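Local coordinates for protein eukaryotic translation initiation factor 2D (Homo sapiens, PDB 5W2F) that delivers tRNA to the P site of the eukaryotic ribosome without requiring GTP, and is represented here by its C-terminal part, at residues Thr35-Tyr40 with Asp80-Arg85; Lys125-Arg130 with His176-Leu181. All coordinates share one frame; numbering follows the deposited sequence.

Following the chain from its N terminus, interaction 1 comes first: helix 30-43 is met again by helix 79-89, and the 39 residues between segments 35-40 and 80-85 form a loop that includes helix 59-65 and the strand pair 54-56 and 76-78. Both helices belong to the SWIB/MDM2 region. Interaction 2 opens only after interaction 1 has closed, so the two are in series and neither nest nor cross. It brings helix 175-185 back over strand 124-130, with 45 residues between segments 125-130 and 176-181, within the SUI1 region. The two contacts lie on opposite sides of the chain's centre, about 42 Å apart between their centres, and each ties together its own region.

Interaction 1. Residues Thr35-Tyr40 with Asp80-Arg85; sequences TIVINY and DSLLTR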
ATOM      1  N   THR A  35     -16.078  -5.005 -11.113  1.00 24.23           N
ATOM      2  CA  THR A  35     -17.494  -5.327 -11.145  1.00 24.66           C
ATOM      3  C   THR A  35     -18.361  -4.078 -11.040  1.00 24.01           C
ATOM      4  O   THR A  35     -19.346  -3.910 -11.782  1.00 25.55           O
ATOM      5  CB  THR A  35     -17.831  -6.314 -10.013  1.00 28.50           C
ATOM      6  OG1 THR A  35     -17.113  -7.527 -10.252  1.00 31.32           O
ATOM      7  CG2 THR A  35     -19.305  -6.592  -9.926  1.00 30.26           C
ATOM      8  N   ILE A  36     -18.000  -3.202 -10.115  1.00 23.19           N
ATOM      9  CA  ILE A  36     -18.786  -1.991  -9.885  1.00 24.86           C
ATOM     10  C   ILE A  36     -18.813  -1.088 -11.113  1.00 23.19           C
ATOM     11  O   ILE A  36     -19.866  -0.556 -11.504  1.00 25.47           O
ATOM     12  CB  ILE A  36     -18.261  -1.229  -8.659  1.00 25.67           C
ATOM     13  CG1 ILE A  36     -18.613  -2.007  -7.400  1.00 26.03           C
ATOM     14  CG2 ILE A  36     -18.810   0.189  -8.579  1.00 25.79           C
ATOM     15  CD1 ILE A  36     -17.773  -1.628  -6.201  1.00 27.55           C
ATOM     16  N   VAL A  37     -17.649  -0.895 -11.712  1.00 22.92           N
ATOM     17  CA  VAL A  37     -17.558  -0.009 -12.855  1.00 22.66           C
ATOM     18  C   VAL A  37     -18.272  -0.595 -14.071  1.00 22.24           C
ATOM     19  O   VAL A  37     -18.960   0.136 -14.809  1.00 23.56           O
ATOM     20  CB  VAL A  37     -16.093   0.367 -13.147  1.00 24.08           C
ATOM     21  CG1 VAL A  37     -15.958   1.131 -14.449  1.00 26.67           C
ATOM     22  CG2 VAL A  37     -15.530   1.194 -11.996  1.00 25.33           C
ATOM     23  N   ILE A  38     -18.115  -1.899 -14.293  1.00 22.93           N
ATOM     24  CA  ILE A  38     -18.825  -2.561 -15.384  1.00 23.06           C
ATOM     25  C   ILE A  38     -20.326  -2.402 -15.180  1.00 24.35           C
ATOM     26  O   ILE A  38     -21.048  -2.060 -16.121  1.00 26.42           O
ATOM     27  CB  ILE A  38     -18.382  -4.022 -15.550  1.00 24.09           C
ATOM     28  CG1 ILE A  38     -16.943  -4.057 -16.102  1.00 25.42           C
ATOM     29  CG2 ILE A  38     -19.307  -4.777 -16.494  1.00 26.53           C
ATOM     30  CD1 ILE A  38     -16.267  -5.406 -16.015  1.00 26.36           C
ATOM     31  N   ASN A  39     -20.794  -2.643 -13.956  1.00 24.35           N
ATOM     32  CA  ASN A  39     -22.219  -2.505 -13.665  1.00 26.92           C
ATOM     33  C   ASN A  39     -22.716  -1.075 -13.835  1.00 27.29           C
ATOM     34  O   ASN A  39     -23.831  -0.860 -14.336  1.00 26.52           O
ATOM     35  CB  ASN A  39     -22.548  -3.000 -12.267  1.00 29.76           C
ATOM     36  CG  ASN A  39     -22.474  -4.504 -12.150  1.00 33.60           C
ATOM     37  OD1 ASN A  39     -22.506  -5.220 -13.143  1.00 40.14           O
ATOM     38  ND2 ASN A  39     -22.368  -4.990 -10.923  1.00 37.34           N
ATOM     39  N   TYR A  40     -21.887  -0.102 -13.459  1.00 24.43           N
ATOM     40  CA  TYR A  40     -22.255   1.298 -13.630  1.00 25.61           C
ATOM     41  C   TYR A  40     -22.491   1.592 -15.120  1.00 24.56           C
ATOM     42  O   TYR A  40     -23.509   2.197 -15.507  1.00 25.42           O
ATOM     43  CB  TYR A  40     -21.186   2.228 -13.022  1.00 24.06           C
ATOM     44  CG  TYR A  40     -21.551   3.683 -13.147  1.00 24.52           C
ATOM     45  CD1 TYR A  40     -21.247   4.418 -14.304  1.00 25.46           C
ATOM     46  CD2 TYR A  40     -22.195   4.337 -12.107  1.00 26.42           C
ATOM     47  CE1 TYR A  40     -21.612   5.753 -14.422  1.00 26.64           C
ATOM     48  CE2 TYR A  40     -22.557   5.665 -12.211  1.00 27.14           C
ATOM     49  CZ  TYR A  40     -22.274   6.368 -13.368  1.00 26.63           C
ATOM     50  OH  TYR A  40     -22.664   7.679 -13.442  1.00 29.38           O
ATOM     51  N   ASP A  80     -11.140  -1.604 -20.716  1.00 19.75           N
ATOM     52  CA  ASP A  80      -9.920  -1.766 -19.916  1.00 19.94           C
ATOM     53  C   ASP A  80      -9.272  -0.442 -19.556  1.00 19.62           C
ATOM     54  O   ASP A  80      -8.752  -0.290 -18.453  1.00 19.54           O
ATOM     55  CB  ASP A  80      -8.953  -2.719 -20.592  1.00 21.39           C
ATOM     56  CG  ASP A  80      -9.454  -4.157 -20.553  1.00 23.58           C
ATOM     57  OD1 ASP A  80      -9.424  -4.748 -19.467  1.00 30.71           O
ATOM     58  OD2 ASP A  80      -9.899  -4.703 -21.594  1.00 27.97           O
ATOM     59  N   SER A  81      -9.305   0.524 -20.470  1.00 18.46           N
ATOM     60  CA  SER A  81      -8.794   1.846 -20.136  1.00 18.88           C
ATOM     61  C   SER A  81      -9.628   2.526 -19.071  1.00 18.44           C
ATOM     62  O   SER A  81      -9.098   3.175 -18.177  1.00 19.65           O
ATOM     63  CB  SER A  81      -8.773   2.724 -21.376  1.00 19.27           C
ATOM     64  OG  SER A  81      -7.859   2.192 -22.339  1.00 21.21           O
ATOM     65  N   LEU A  82     -10.943   2.384 -19.183  1.00 17.84           N
ATOM     66  CA  LEU A  82     -11.838   2.933 -18.186  1.00 20.10           C
ATOM     67  C   LEU A  82     -11.504   2.367 -16.815  1.00 19.18           C
ATOM     68  O   LEU A  82     -11.371   3.103 -15.835  1.00 19.87           O
ATOM     69  CB  LEU A  82     -13.286   2.630 -18.562  1.00 20.54           C
ATOM     70  CG  LEU A  82     -14.349   3.023 -17.544  1.00 22.05           C
ATOM     71  CD1 LEU A  82     -14.306   4.518 -17.269  1.00 24.80           C
ATOM     72  CD2 LEU A  82     -15.715   2.566 -18.028  1.00 26.10           C
ATOM     73  N   LEU A  83     -11.377   1.046 -16.741  1.00 19.50           N
ATOM     74  CA  LEU A  83     -11.084   0.390 -15.480  1.00 20.29           C
ATOM     75  C   LEU A  83      -9.712   0.804 -14.942  1.00 20.32           C
ATOM     76  O   LEU A  83      -9.584   1.115 -13.766  1.00 21.46           O
ATOM     77  CB  LEU A  83     -11.186  -1.120 -15.670  1.00 21.18           C
ATOM     78  CG  LEU A  83     -12.597  -1.653 -15.961  1.00 28.56           C
ATOM     79  CD1 LEU A  83     -12.619  -3.126 -16.361  1.00 32.93           C
ATOM     80  CD2 LEU A  83     -13.513  -1.407 -14.778  1.00 34.26           C
ATOM     81  N   THR A  84      -8.709   0.852 -15.810  1.00 20.01           N
ATOM     82  CA  THR A  84      -7.373   1.284 -15.413  1.00 21.40           C
ATOM     83  C   THR A  84      -7.381   2.704 -14.855  1.00 20.42           C
ATOM     84  O   THR A  84      -6.774   2.980 -13.821  1.00 22.67           O
ATOM     85  CB  THR A  84      -6.411   1.186 -16.601  1.00 22.73           C
ATOM     86  OG1 THR A  84      -6.291  -0.186 -16.960  1.00 24.05           O
ATOM     87  CG2 THR A  84      -5.043   1.757 -16.284  1.00 24.76           C
ATOM     88  N   ARG A  85      -8.063   3.611 -15.543  1.00 20.70           N
ATOM     89  CA  ARG A  85      -8.102   4.985 -15.062  1.00 22.18           C
ATOM     90  C   ARG A  85      -8.833   5.076 -13.734  1.00 20.83           C
ATOM     91  O   ARG A  85      -8.439   5.860 -12.862  1.00 23.88           O
ATOM     92  CB  ARG A  85      -8.716   5.909 -16.105  1.00 24.02           C
ATOM     93  CG  ARG A  85      -7.836   6.086 -17.327  1.00 26.56           C
ATOM     94  CD  ARG A  85      -8.336   7.244 -18.158  1.00 34.27           C
ATOM     95  NE  ARG A  85      -7.779   7.239 -19.500  1.00 37.75           N
ATOM     96  CZ  ARG A  85      -7.827   8.269 -20.343  1.00 39.84           C
ATOM     97  NH1 ARG A  85      -8.388   9.426 -19.999  1.00 47.84           N
ATOM     98  NH2 ARG A  85      -7.295   8.133 -21.548  1.00 44.76           N
TER
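Val37 and Leu83 meet with no flat side chain between them. The one aromatic ring of the two segments, that of Tyr40, leans instead on Leu16, Ile60 and Leu61, and its hydroxyl is hydrogen-bonded to Asp58. This is helix-helix packing inside the SWIB/MDM2 region: the segment axes make an angle of 128° and come no closer than 10.3 Å, a gap filled by branched aliphatic side chains. The side chains of Leu83 and Val37 run past one another in opposed senses, which lays Leu83 CD2 against Val37 CB at 3.5 Å, with Val37 CG1 equally near. Val37 suits this place because its branch point is CB itself, so a compact, forked surface faces the longer leucine. With Val37 CG1 anti to the backbone N (chi1 172°), that methyl also reaches Leu82, whose CD2 lies 3.9 Å from it. Ile38 adds a looser touch at the margin, its CD1 standing 4.3 Å from Leu83 CD1. Val37 also touches Cys86, further along helix 79-89, while Leu82 rests on Ile65 of helix 59-65, extending the apolar layer to a third helix. On the outer side of helix 79-89, the carbonyl oxygen of Asp80 takes two bonds from opposite faces of its plane: one from Thr84 N, the other from Thr84 OG1 at 2.9 Å, tilted 33° out of that plane.

Interaction 2. Residues Lys125-Arg130 with His176-Leu181; sequences KVTVVR and HHLGWL. With FMT (formic acid), chain C; FMT (formic acid), chain D.
Helix-on-sheet packing joins Leu178 of helix 175-185 to Val129 of strand 124-130. The ends of the two side chains meet head-on, Val129 CG2 lying 3.9 Å from Leu178 CG and about as far from its CD1. A chi1 of -171° turns the CG2 branch of Val129, beside its own N, toward the leucine. Leucine fits because it forks at CG, CD1 spreading over Val129 and CD2 toward Thr127. Two residues back along the strand, on the same face, Thr127 CG2 is 4.4 Å from Leu178 CD2. Threonine serves here because its methyl can join the apolar layer while its buried OG1 is hydrogen-bonded to Gly172 O and Gln174 N, just ahead of the helix. In the SUI1 domain, an alpha+beta fold with helices packed on a mixed, largely antiparallel sheet, strand 124-130 is an inner strand, paired with strands 113-121 and 166-171; Leu178 also touches Leu146 of helix 139-150. The more polar helix face holds a formate, probably from the crystallisation liquor. His177 ND1 donates to its O2 from the ring edge, 2.6 Å away and nearly straight at 167°, and Arg149 NE binds it too. His176 NE2 sits 3.1 Å above one face of the His177 ring, toward its rim. Near the N-terminal end of the strand, Lys125, bent at chi3 (-95°), grips a second formate through NZ, 2.8 Å from that formate's O2, with a weak bond to O1.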
ATOM      1  N   LYS A 125      29.287  -0.382  14.200  1.00 27.53           N
ATOM      2  CA  LYS A 125      28.245  -0.681  13.247  1.00 24.82           C
ATOM      3  C   LYS A 125      26.933  -0.719  13.996  1.00 22.53           C
ATOM      4  O   LYS A 125      26.874  -1.120  15.159  1.00 26.01           O
ATOM      5  CB  LYS A 125      28.565  -2.033  12.624  1.00 31.81           C
ATOM      6  CG  LYS A 125      27.803  -2.424  11.397  1.00 35.91           C
ATOM      7  CD  LYS A 125      28.449  -3.633  10.708  1.00 36.04           C
ATOM      8  CE  LYS A 125      29.414  -3.261   9.591  1.00 37.30           C
ATOM      9  NZ  LYS A 125      29.952  -4.487   8.920  1.00 29.50           N
ATOM     10  N   VAL A 126      25.892  -0.249  13.327  1.00 21.31           N
ATOM     11  CA  VAL A 126      24.527  -0.328  13.811  1.00 20.97           C
ATOM     12  C   VAL A 126      23.606  -0.808  12.703  1.00 19.06           C
ATOM     13  O   VAL A 126      23.936  -0.716  11.523  1.00 20.75           O
ATOM     14  CB  VAL A 126      24.012   1.023  14.342  1.00 24.03           C
ATOM     15  CG1 VAL A 126      24.828   1.440  15.558  1.00 27.59           C
ATOM     16  CG2 VAL A 126      23.981   2.096  13.250  1.00 23.97           C
ATOM     17  N   THR A 127      22.465  -1.336  13.117  1.00 18.38           N
ATOM     18  CA  THR A 127      21.414  -1.816  12.222  1.00 17.86           C
ATOM     19  C   THR A 127      20.219  -0.893  12.370  1.00 16.37           C
ATOM     20  O   THR A 127      19.777  -0.621  13.494  1.00 18.40           O
ATOM     21  CB  THR A 127      21.037  -3.263  12.570  1.00 17.47           C
ATOM     22  OG1 THR A 127      22.211  -4.075  12.547  1.00 17.97           O
ATOM     23  CG2 THR A 127      20.038  -3.831  11.600  1.00 18.66           C
ATOM     24  N   VAL A 128      19.729  -0.369  11.245  1.00 16.08           N
ATOM     25  CA  VAL A 128      18.648   0.613  11.242  1.00 16.69           C
ATOM     26  C   VAL A 128      17.466   0.061  10.453  1.00 16.13           C
ATOM     27  O   VAL A 128      17.639  -0.403   9.324  1.00 16.97           O
ATOM     28  CB  VAL A 128      19.132   1.946  10.652  1.00 18.01           C
ATOM     29  CG1 VAL A 128      18.009   2.971  10.640  1.00 19.04           C
ATOM     30  CG2 VAL A 128      20.396   2.446  11.385  1.00 21.07           C
ATOM     31  N   VAL A 129      16.279   0.116  11.060  1.00 16.43           N
ATOM     32  CA  VAL A 129      15.076  -0.509  10.506  1.00 17.01           C
ATOM     33  C   VAL A 129      13.979   0.526  10.344  1.00 16.05           C
ATOM     34  O   VAL A 129      13.507   1.089  11.342  1.00 17.87           O
ATOM     35  CB  VAL A 129      14.586  -1.676  11.378  1.00 17.92           C
ATOM     36  CG1 VAL A 129      13.471  -2.441  10.655  1.00 19.69           C
ATOM     37  CG2 VAL A 129      15.748  -2.597  11.755  1.00 19.00           C
ATOM     38  N   ARG A 130      13.597   0.775   9.085  1.00 15.91           N
ATOM     39  CA  ARG A 130      12.608   1.778   8.706  1.00 16.76           C
ATOM     40  C   ARG A 130      11.347   1.098   8.158  1.00 16.45           C
ATOM     41  O   ARG A 130      11.429   0.051   7.534  1.00 16.76           O
ATOM     42  CB  ARG A 130      13.239   2.647   7.576  1.00 19.52           C
ATOM     43  CG  ARG A 130      12.329   3.680   6.935  1.00 22.46           C
ATOM     44  CD  ARG A 130      13.050   4.413   5.824  1.00 21.16           C
ATOM     45  NE  ARG A 130      14.117   5.268   6.360  1.00 19.85           N
ATOM     46  CZ  ARG A 130      14.039   6.575   6.583  1.00 21.11           C
ATOM     47  NH1 ARG A 130      12.953   7.263   6.294  1.00 22.40           N
ATOM     48  NH2 ARG A 130      15.071   7.198   7.116  1.00 21.01           N
ATOM     49  N   HIS A 176      20.444 -10.511  10.340  1.00 17.91           N
ATOM     50  CA  HIS A 176      19.919 -11.880  10.413  1.00 20.29           C
ATOM     51  C   HIS A 176      18.800 -12.045  11.426  1.00 21.63           C
ATOM     52  O   HIS A 176      17.859 -12.800  11.199  1.00 22.02           O
ATOM     53  CB  HIS A 176      21.045 -12.882  10.645  1.00 21.11           C
ATOM     54  CG  HIS A 176      21.858 -12.623  11.875  1.00 21.39           C
ATOM     55  ND1 HIS A 176      22.694 -11.529  11.993  1.00 21.95           N
ATOM     56  CD2 HIS A 176      21.974 -13.319  13.036  1.00 23.81           C
ATOM     57  CE1 HIS A 176      23.282 -11.561  13.180  1.00 24.10           C
ATOM     58  NE2 HIS A 176      22.883 -12.652  13.821  1.00 25.79           N
ATOM     59  N   HIS A 177      18.861 -11.303  12.520  1.00 20.09           N
ATOM     60  CA  HIS A 177      17.788 -11.344  13.503  1.00 20.69           C
ATOM     61  C   HIS A 177      16.509 -10.685  12.986  1.00 20.49           C
ATOM     62  O   HIS A 177      15.405 -11.111  13.348  1.00 21.38           O
ATOM     63  CB  HIS A 177      18.232 -10.697  14.811  1.00 21.06           C
ATOM     64  CG  HIS A 177      19.322 -11.447  15.507  1.00 23.25           C
ATOM     65  ND1 HIS A 177      19.193 -12.760  15.916  1.00 24.91           N
ATOM     66  CD2 HIS A 177      20.568 -11.060  15.866  1.00 24.46           C
ATOM     67  CE1 HIS A 177      20.315 -13.142  16.505  1.00 25.13           C
ATOM     68  NE2 HIS A 177      21.158 -12.123  16.505  1.00 27.56           N
ATOM     69  N   LEU A 178      16.650  -9.643  12.169  1.00 19.18           N
ATOM     70  CA  LEU A 178      15.472  -9.071  11.509  1.00 19.24           C
ATOM     71  C   LEU A 178      14.864 -10.049  10.513  1.00 18.95           C
ATOM     72  O   LEU A 178      13.650 -10.064  10.335  1.00 20.16           O
ATOM     73  CB  LEU A 178      15.775  -7.753  10.795  1.00 19.48           C
ATOM     74  CG  LEU A 178      15.737  -6.495  11.637  1.00 21.34           C
ATOM     75  CD1 LEU A 178      14.329  -6.256  12.175  1.00 19.87           C
ATOM     76  CD2 LEU A 178      16.762  -6.522  12.759  1.00 22.71           C
ATOM     77  N   GLY A 179      15.695 -10.828   9.829  1.00 19.91           N
ATOM     78  CA  GLY A 179      15.160 -11.878   8.973  1.00 20.59           C
ATOM     79  C   GLY A 179      14.275 -12.829   9.751  1.00 19.73           C
ATOM     80  O   GLY A 179      13.142 -13.115   9.344  1.00 20.87           O
ATOM     81  N   TRP A 180      14.756 -13.282  10.907  1.00 21.06           N
ATOM     82  CA  TRP A 180      13.934 -14.128  11.762  1.00 21.59           C
ATOM     83  C   TRP A 180      12.624 -13.432  12.141  1.00 21.96           C
ATOM     84  O   TRP A 180      11.533 -13.981  11.980  1.00 22.04           O
ATOM     85  CB  TRP A 180      14.715 -14.528  13.014  1.00 23.85           C
ATOM     86  CG  TRP A 180      13.838 -15.017  14.112  1.00 26.42           C
ATOM     87  CD1 TRP A 180      13.230 -16.231  14.188  1.00 29.99           C
ATOM     88  CD2 TRP A 180      13.383 -14.265  15.255  1.00 26.47           C
ATOM     89  NE1 TRP A 180      12.452 -16.302  15.318  1.00 31.73           N
ATOM     90  CE2 TRP A 180      12.536 -15.112  15.995  1.00 30.97           C
ATOM     91  CE3 TRP A 180      13.642 -12.979  15.736  1.00 28.50           C
ATOM     92  CZ2 TRP A 180      11.932 -14.708  17.187  1.00 33.10           C
ATOM     93  CZ3 TRP A 180      13.015 -12.564  16.916  1.00 29.49           C
ATOM     94  CH2 TRP A 180      12.179 -13.434  17.626  1.00 30.41           C
ATOM     95  N   LEU A 181      12.745 -12.234  12.676  1.00 20.83           N
ATOM     96  CA  LEU A 181      11.588 -11.551  13.227  1.00 20.01           C
ATOM     97  C   LEU A 181      10.544 -11.292  12.154  1.00 19.76           C
ATOM     98  O   LEU A 181       9.355 -11.580  12.343  1.00 20.85           O
ATOM     99  CB  LEU A 181      12.005 -10.236  13.896  1.00 21.19           C
ATOM    100  CG  LEU A 181      10.875  -9.452  14.594  1.00 22.45           C
ATOM    101  CD1 LEU A 181      10.230 -10.295  15.687  1.00 25.35           C
ATOM    102  CD2 LEU A 181      11.337  -8.118  15.166  1.00 26.40           C
TER
HETATM  103  C   FMT C 602      17.653 -15.434  14.634  1.00 36.69           C
HETATM  104  O1  FMT C 602      17.064 -16.508  14.668  1.00 44.65           O
HETATM  105  O2  FMT C 602      17.310 -14.517  15.531  1.00 33.44           O
HETATM  106  C   FMT D 603      30.725  -6.811  11.407  1.00 33.91           C
HETATM  107  O1  FMT D 603      29.581  -6.982  11.056  1.00 29.36           O
HETATM  108  O2  FMT D 603      31.465  -6.021  10.652  1.00 43.33           O